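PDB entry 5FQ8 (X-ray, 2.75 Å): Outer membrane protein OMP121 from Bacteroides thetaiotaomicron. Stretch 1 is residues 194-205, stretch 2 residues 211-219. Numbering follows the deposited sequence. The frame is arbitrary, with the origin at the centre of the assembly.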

# COMPACT_ATOMS: atom_id res chain seq x y z
N PHE B 194 24.13 4.88 36.21
CA PHE B 194 24.92 3.82 35.61
C PHE B 194 26.02 3.36 36.54
O PHE B 194 26.44 4.07 37.45
N GLN B 195 26.49 2.16 36.28
CA GLN B 195 27.71 1.65 36.87
C GLN B 195 28.87 2.11 36.00
O GLN B 195 28.78 2.07 34.78
N ASN B 196 29.94 2.56 36.60
CA ASN B 196 31.14 2.92 35.86
C ASN B 196 32.33 2.08 36.30
O ASN B 196 33.47 2.53 36.25
N GLU B 197 32.08 0.86 36.75
CA GLU B 197 33.13 -0.00 37.26
C GLU B 197 33.66 -0.97 36.21
O GLU B 197 34.87 -1.22 36.17
N PHE B 198 32.79 -1.50 35.35
CA PHE B 198 33.16 -2.51 34.37
C PHE B 198 32.76 -2.06 32.97
O PHE B 198 31.78 -1.34 32.79
N GLY B 199 33.52 -2.51 31.97
CA GLY B 199 33.32 -2.07 30.61
C GLY B 199 32.82 -3.16 29.69
O GLY B 199 32.22 -4.16 30.11
N MET B 200 33.05 -2.95 28.40
CA MET B 200 32.51 -3.80 27.36
C MET B 200 32.92 -5.25 27.56
O MET B 200 34.10 -5.56 27.68
N GLY B 201 31.93 -6.12 27.58
CA GLY B 201 32.21 -7.54 27.59
C GLY B 201 30.97 -8.32 27.96
O GLY B 201 29.91 -7.77 28.24
N TRP B 202 31.13 -9.64 27.96
CA TRP B 202 30.09 -10.53 28.41
C TRP B 202 30.73 -11.58 29.30
O TRP B 202 31.95 -11.75 29.31
N ASN B 203 29.91 -12.26 30.09
CA ASN B 203 30.38 -13.29 31.01
C ASN B 203 31.54 -12.81 31.87
O ASN B 203 32.36 -13.61 32.30
N GLY B 204 31.65 -11.51 32.11
CA GLY B 204 32.79 -10.99 32.81
C GLY B 204 34.07 -11.00 32.03
O GLY B 204 35.09 -10.56 32.55
N ASN B 205 34.07 -11.47 30.80
CA ASN B 205 35.28 -11.50 29.99
C ASN B 205 35.29 -10.33 29.01
O ASN B 205 34.25 -9.77 28.67
N ASN B 211 27.26 -5.10 23.13
CA ASN B 211 26.34 -4.01 23.38
C ASN B 211 26.08 -3.81 24.86
O ASN B 211 24.98 -3.43 25.24
N GLY B 212 27.07 -4.08 25.70
CA GLY B 212 26.82 -4.16 27.12
C GLY B 212 28.13 -4.08 27.87
O GLY B 212 29.20 -3.95 27.28
N SER B 213 28.03 -4.16 29.19
CA SER B 213 29.15 -3.82 30.06
C SER B 213 29.35 -4.87 31.12
O SER B 213 29.47 -4.57 32.30
N TRP B 214 29.38 -6.13 30.72
CA TRP B 214 29.78 -7.19 31.64
C TRP B 214 31.22 -7.62 31.38
O TRP B 214 31.49 -8.79 31.25
N GLY B 215 32.14 -6.68 31.29
CA GLY B 215 33.53 -7.02 31.06
C GLY B 215 34.32 -6.94 32.35
O GLY B 215 33.77 -7.02 33.45
N PRO B 216 35.63 -6.80 32.23
CA PRO B 216 36.47 -6.67 33.42
C PRO B 216 36.36 -5.29 34.06
O PRO B 216 35.84 -4.32 33.51
N ARG B 217 36.87 -5.23 35.29
CA ARG B 217 36.96 -3.97 36.00
C ARG B 217 37.96 -3.07 35.29
O ARG B 217 38.98 -3.53 34.78
N PHE B 218 37.64 -1.78 35.23
CA PHE B 218 38.38 -0.86 34.38
C PHE B 218 39.85 -0.79 34.78
O PHE B 218 40.18 -0.57 35.94
N ASP B 219 40.72 -0.95 33.80
CA ASP B 219 42.16 -1.08 33.97
C ASP B 219 42.89 0.21 33.71
O ASP B 219 43.86 0.52 34.40

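Glycine backbone fills the middle of this contact, where side chains would normally meet. Gly215 is the clearest case. A CB on it would point toward the other stretch and would lie 2.4 Å from Met200 O and 2.7 Å from Gly199 O, both clashes. Gly201 faces it, with Gly201 CA 3.7 Å from Gly215 CA. A CB on Gly201 would fall 2.6 Å from Gly215 CA, and its backbone angles by themselves call for glycine. The bare backbones can therefore press together.

Two tryptophans pack beside this glycine pair. Trp202 CB points away from the other stretch, but chi1 of -148°, between wells, lets the indole come back nearer. Trp214 has CB sideways and chi1 m, with chi2 near 100°. The edge of Trp214 meets the face of Trp202. The planes stand at 77°, and Trp214 CD1 lies 3.7 Å from Trp202 CZ3. Gly212 leaves room for this ring: a CB there would sit a tight 3.1 Å from Trp202 CZ3. Trp214 NE1 finds its hydrogen bond elsewhere in the structure. The Trp214 backbone is also used, through weak hydrogen bonds from Trp214 N to Gly201 O (3.0 Å) and from Gly204 N to Trp214 O (2.9 Å). Gly204 belongs to the type I' turn from Trp202 to Asn205.

Phe218 covers another part of the contact. Its CB points sideways and chi1 is m at -81°, and the end of the side chain comes nearer to stretch 1. Gly199 N lies over one face of the ring, while Asn196 O is near the ring plane at the edge, 3.3 Å from Phe218 CD2. Phe218 CZ is 3.5 Å from Gly199 CA. A CB on Gly199 would clash with this ring, at 2.7 Å from Phe218 CE1. The backbone helps hold Phe218 in place, because Phe218 N donates to Glu197 O at 3.0 Å.

The charged pair is Glu197 and Arg217. Glu197 CB points away, yet its extended side chain, t at chi1 and chi2, brings the carboxylate nearer. Arg217 is t at chi1, with chi2 and chi3 between wells. Arg217 NH1 reaches Glu197 OE2 at 3.1 Å in a salt bridge that is also a hydrogen bond, with the oxygen near the guanidinium plane. The same NH1 lies 3.3 Å from Phe198 CE1, at the edge of that ring. Phe198 has chi1 m, and its CB is 3.6 Å from Gly215 O.

Gln195 mainly serves its own stretch. Its OE1 accepts a hydrogen bond from Phe198 N at 2.6 Å and a weak one from Glu197 N at 3.2 Å. Across the contact, Gln195 NE2 comes 4.1 Å from Ser213 CB. Ser213 is m at chi1, and its OG is hydrogen-bonded elsewhere in the structure. Met200 is t at chi1 and chi2 and p at chi3, and points away overall.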

# COMPACT_ATOMS: atom_id res chain seq x y z
CB PHE B 194 25.57 4.31 34.31
CG PHE B 194 24.59 4.71 33.29
CD1 PHE B 194 23.73 3.78 32.74
CD2 PHE B 194 24.51 6.02 32.87
CE1 PHE B 194 22.81 4.15 31.80
CE2 PHE B 194 23.60 6.39 31.92
CZ PHE B 194 22.75 5.46 31.38
CB GLN B 195 27.64 0.13 36.95
CG GLN B 195 28.95 -0.58 36.73
CD GLN B 195 29.15 -0.99 35.30
OE1 GLN B 195 30.26 -0.97 34.81
NE2 GLN B 195 28.08 -1.36 34.63
CB ASN B 196 31.48 4.41 35.97
CG ASN B 196 30.46 5.31 35.27
OD1 ASN B 196 30.40 5.36 34.04
ND2 ASN B 196 29.69 6.04 36.05
CB GLU B 197 32.61 -0.78 38.47
CG GLU B 197 33.68 -1.23 39.44
CD GLU B 197 33.11 -1.97 40.63
OE1 GLU B 197 31.90 -1.85 40.89
OE2 GLU B 197 33.89 -2.66 41.32
CB PHE B 198 32.51 -3.86 34.69
CG PHE B 198 32.51 -4.21 36.15
CD1 PHE B 198 33.59 -4.86 36.72
CD2 PHE B 198 31.43 -3.89 36.95
CE1 PHE B 198 33.58 -5.18 38.04
CE2 PHE B 198 31.42 -4.21 38.28
CZ PHE B 198 32.50 -4.86 38.83
CB MET B 200 33.01 -3.32 25.99
CG MET B 200 32.67 -4.22 24.82
SD MET B 200 33.27 -3.51 23.32
CE MET B 200 34.91 -3.07 23.81
CB TRP B 202 29.37 -11.16 27.22
CG TRP B 202 27.95 -11.44 27.47
CD1 TRP B 202 27.40 -12.63 27.76
CD2 TRP B 202 26.88 -10.50 27.45
NE1 TRP B 202 26.05 -12.50 27.92
CE2 TRP B 202 25.71 -11.20 27.74
CE3 TRP B 202 26.80 -9.13 27.23
CZ2 TRP B 202 24.47 -10.59 27.81
CZ3 TRP B 202 25.57 -8.52 27.29
CH2 TRP B 202 24.42 -9.25 27.58
CB ASN B 203 30.82 -14.57 30.29
CG ASN B 203 29.89 -14.97 29.18
OD1 ASN B 203 30.27 -14.97 28.02
ND2 ASN B 203 28.67 -15.33 29.53
CB ASN B 205 35.39 -12.83 29.24
CG ASN B 205 35.31 -14.03 30.16
OD1 ASN B 205 35.56 -13.94 31.33
ND2 ASN B 205 34.94 -15.15 29.61
CB ASN B 211 25.03 -4.29 22.67
CG ASN B 211 24.43 -5.56 23.11
OD1 ASN B 211 25.15 -6.50 23.42
ND2 ASN B 211 23.12 -5.61 23.21
CB SER B 213 28.96 -2.47 30.74
OG SER B 213 28.68 -1.44 29.82
CB TRP B 214 28.84 -8.38 31.54
CG TRP B 214 27.40 -8.11 31.81
CD1 TRP B 214 26.42 -7.92 30.89
CD2 TRP B 214 26.75 -8.06 33.08
NE1 TRP B 214 25.22 -7.75 31.50
CE2 TRP B 214 25.39 -7.83 32.85
CE3 TRP B 214 27.20 -8.19 34.39
CZ2 TRP B 214 24.48 -7.71 33.88
CZ3 TRP B 214 26.29 -8.08 35.42
CH2 TRP B 214 24.94 -7.84 35.16
CB PRO B 216 37.88 -6.92 32.89
CG PRO B 216 37.81 -6.73 31.47
CD PRO B 216 36.43 -7.07 31.03
CB ARG B 217 37.37 -4.21 37.45
CG ARG B 217 37.19 -3.00 38.37
CD ARG B 217 36.76 -3.38 39.79
NE ARG B 217 37.24 -4.70 40.20
CZ ARG B 217 36.47 -5.64 40.72
NH1 ARG B 217 35.18 -5.41 40.88
NH2 ARG B 217 36.97 -6.81 41.08
CB PHE B 218 37.75 0.51 34.44
CG PHE B 218 36.55 0.67 33.55
CD1 PHE B 218 36.67 0.58 32.18
CD2 PHE B 218 35.31 0.92 34.09
CE1 PHE B 218 35.58 0.72 31.37
CE2 PHE B 218 34.21 1.06 33.27
CZ PHE B 218 34.35 0.96 31.91
CB ASP B 219 42.69 -2.13 32.98
CG ASP B 219 43.35 -3.30 33.65
OD1 ASP B 219 43.05 -3.57 34.82
OD2 ASP B 219 44.16 -3.98 32.98